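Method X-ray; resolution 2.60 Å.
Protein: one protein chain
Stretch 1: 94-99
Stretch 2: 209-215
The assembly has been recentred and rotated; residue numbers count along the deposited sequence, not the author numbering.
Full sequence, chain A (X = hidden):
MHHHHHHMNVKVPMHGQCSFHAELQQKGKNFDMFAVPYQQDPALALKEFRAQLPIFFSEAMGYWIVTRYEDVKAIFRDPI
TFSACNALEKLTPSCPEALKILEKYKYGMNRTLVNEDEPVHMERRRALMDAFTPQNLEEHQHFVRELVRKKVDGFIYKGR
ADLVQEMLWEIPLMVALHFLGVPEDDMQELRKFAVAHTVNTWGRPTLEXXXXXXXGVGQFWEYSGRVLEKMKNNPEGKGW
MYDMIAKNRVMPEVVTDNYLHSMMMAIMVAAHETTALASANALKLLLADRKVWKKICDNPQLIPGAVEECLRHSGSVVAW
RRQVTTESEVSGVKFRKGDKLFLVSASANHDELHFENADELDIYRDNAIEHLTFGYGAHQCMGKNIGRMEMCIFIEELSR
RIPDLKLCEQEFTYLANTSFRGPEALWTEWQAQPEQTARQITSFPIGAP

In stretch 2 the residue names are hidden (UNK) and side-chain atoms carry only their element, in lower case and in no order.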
# COMPACT_ATOMS: atom_id res chain seq x y z
N SER A 94 -21.63 -3.96 2.62
CA SER A 94 -21.88 -5.00 1.64
C SER A 94 -23.38 -5.13 1.41
O SER A 94 -24.17 -5.07 2.36
CB SER A 94 -21.26 -6.32 2.12
OG SER A 94 -20.02 -6.11 2.78
N CYS A 95 -23.78 -5.26 0.16
CA CYS A 95 -25.18 -5.53 -0.11
C CYS A 95 -25.51 -6.95 0.38
O CYS A 95 -24.65 -7.83 0.38
CB CYS A 95 -25.50 -5.34 -1.60
SG CYS A 95 -26.32 -3.67 -2.02
N PRO A 96 -26.74 -7.18 0.85
CA PRO A 96 -27.03 -8.42 1.58
C PRO A 96 -26.73 -9.70 0.83
O PRO A 96 -26.43 -10.73 1.45
CB PRO A 96 -28.55 -8.30 1.85
CG PRO A 96 -28.84 -6.89 1.88
CD PRO A 96 -27.87 -6.25 0.84
N GLU A 97 -26.87 -9.68 -0.49
CA GLU A 97 -26.57 -10.88 -1.26
C GLU A 97 -25.06 -11.11 -1.36
O GLU A 97 -24.61 -12.25 -1.53
CB GLU A 97 -27.22 -10.79 -2.65
CG GLU A 97 -28.75 -10.75 -2.63
CD GLU A 97 -29.41 -12.06 -2.19
OE1 GLU A 97 -30.61 -12.04 -1.80
OE2 GLU A 97 -28.74 -13.12 -2.24
N ALA A 98 -24.26 -10.06 -1.22
CA ALA A 98 -22.82 -10.27 -1.08
C ALA A 98 -22.50 -10.92 0.26
O ALA A 98 -21.60 -11.76 0.35
CB ALA A 98 -22.09 -8.94 -1.22
N LEU A 99 -23.24 -10.56 1.31
CA LEU A 99 -22.94 -11.05 2.64
C LEU A 99 -23.09 -12.56 2.71
O LEU A 99 -22.35 -13.23 3.44
CB LEU A 99 -23.83 -10.35 3.67
CG LEU A 99 -23.36 -8.92 3.98
CD1 LEU A 99 -24.26 -8.24 4.99
CD2 LEU A 99 -21.92 -8.94 4.47
N UNK A 209 -20.79 -5.37 -10.04
CA UNK A 209 -19.56 -6.03 -9.61
C UNK A 209 -19.64 -6.60 -8.20
O UNK A 209 -18.88 -7.52 -7.89
c UNK A 209 -18.36 -4.16 -10.79
c UNK A 209 -17.19 -3.23 -10.68
o UNK A 209 -17.35 -2.05 -10.38
n UNK A 209 -15.99 -3.77 -10.88
c UNK A 209 -18.40 -5.06 -9.62
N UNK A 210 -20.49 -6.04 -7.34
CA UNK A 210 -20.45 -6.38 -5.92
C UNK A 210 -20.54 -7.89 -5.71
O UNK A 210 -19.84 -8.45 -4.86
c UNK A 210 -21.25 -4.17 -4.94
o UNK A 210 -23.43 -3.95 -3.95
c UNK A 210 -22.45 -3.38 -4.44
c UNK A 210 -21.57 -5.65 -5.18
n UNK A 210 -22.39 -2.05 -4.58
N UNK A 211 -21.38 -8.57 -6.49
CA UNK A 211 -21.48 -10.02 -6.35
C UNK A 211 -20.19 -10.70 -6.79
O UNK A 211 -19.65 -11.55 -6.08
c UNK A 211 -25.14 -10.77 -7.32
c UNK A 211 -22.67 -10.53 -7.15
c UNK A 211 -24.16 -9.54 -5.38
c UNK A 211 -23.96 -10.69 -6.36
N UNK A 212 -19.67 -10.33 -7.98
CA UNK A 212 -18.42 -10.91 -8.46
C UNK A 212 -17.31 -10.69 -7.46
O UNK A 212 -16.54 -11.62 -7.15
o UNK A 212 -19.61 -9.46 -13.00
o UNK A 212 -17.56 -9.16 -12.22
c UNK A 212 -19.21 -10.02 -10.72
c UNK A 212 -18.03 -10.30 -9.80
c UNK A 212 -18.76 -9.51 -12.08
N UNK A 213 -17.20 -9.47 -6.93
CA UNK A 213 -16.15 -9.17 -5.96
C UNK A 213 -16.31 -10.04 -4.72
O UNK A 213 -15.33 -10.56 -4.18
c UNK A 213 -16.04 -6.83 -6.87
c UNK A 213 -16.16 -7.67 -5.61
c UNK A 213 -15.01 -7.36 -4.69
N UNK A 214 -17.56 -10.21 -4.25
CA UNK A 214 -17.81 -11.06 -3.10
C UNK A 214 -17.38 -12.50 -3.38
O UNK A 214 -16.67 -13.11 -2.57
c UNK A 214 -19.28 -11.00 -2.70
N UNK A 215 -17.81 -13.05 -4.52
CA UNK A 215 -17.29 -14.34 -4.97
C UNK A 215 -15.76 -14.36 -4.95
O UNK A 215 -15.15 -15.25 -4.34
c UNK A 215 -17.82 -14.65 -6.36
c UNK A 215 -18.94 -16.83 -5.78
o UNK A 215 -19.96 -17.46 -5.42
c UNK A 215 -19.12 -15.44 -6.36
o UNK A 215 -17.78 -17.29 -5.69

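Position 209 carries three side-chain carbons in a row, the third bearing one oxygen and one nitrogen. That is a primary amide at the end of two methylenes. The side chain does not reach stretch 1. The residue is Gln-209. Its OE1 is hydrogen-bonded elsewhere in the structure, and its backbone O accepts a backbone hydrogen bond from the N of position 213 at 2.7 Å.

Position 210 has the same atom set: three carbons unbranched, then one oxygen and one nitrogen on the third. Here the CA-to-CB bond points toward stretch 1. The side-chain oxygen lies 3.4 Å from CB of Cys-95. The residue is Gln-210. Chi1 is m; chi2 is t, so CA, CB, CG and CD are extended. NE2 is hydrogen-bonded elsewhere in the structure. OE1 makes no hydrogen bond to stretch 1, and its approach to Cys-95 is a packing contact.

Position 211 has four carbons and no heteroatom, forked at the second carbon. One of the two terminal carbons sits 4.2 Å from the backbone N of Ala-98 and 4.3 Å from CB of Glu-97. A fork one carbon beyond CB means leucine rather than isoleucine. The residue is Leu-211, and that terminal carbon is CD1. The CA-to-CB bond points sideways, but the end of the side chain comes nearer to stretch 1. Chi1, at -94°, lies between wells.

Position 212 shows three carbons, the third carrying two oxygens. This is a carboxylate on two methylenes. The side chain does not reach stretch 1. The residue is Glu-212, exposed and with no part in the contact.

Position 213 has three carbons, with CB itself carrying the other two. The side chain does not reach stretch 1. Branching at CB without a longer arm identifies valine. The residue is Val-213, buried, with chi1 t.

Position 214 has a single side-chain carbon, pointing toward stretch 1. It lies 3.8 Å from CB of Ala-98. The residue is Ala-214. Its N donates a hydrogen bond to O of Gln-210 at 2.9 Å, one turn back.

Position 215 again has three carbons, the third with two oxygens. It does not touch stretch 1. The residue is Glu-215. Its OE1 is hydrogen-bonded elsewhere in the structure.

The contact is small, burying 223 Å² over both sides, and no hydrogen bond crosses it. Its apolar side-chain contact is CB of Ala-98 against CB of Ala-214, at 3.8 Å. CA of Ala-98 and CA of Leu-211 are 5.4 Å apart. Cys-95, the N-cap residue of the helix in stretch 1, packs against Gln-210, while Leu-211 covers the backbone near Ala-98 and the CB of Glu-97. The carboxylate of Glu-97 leads away. Packing, not polar pairing, joins the two stretches.

Stretch 2 209-215: QQLEVAE
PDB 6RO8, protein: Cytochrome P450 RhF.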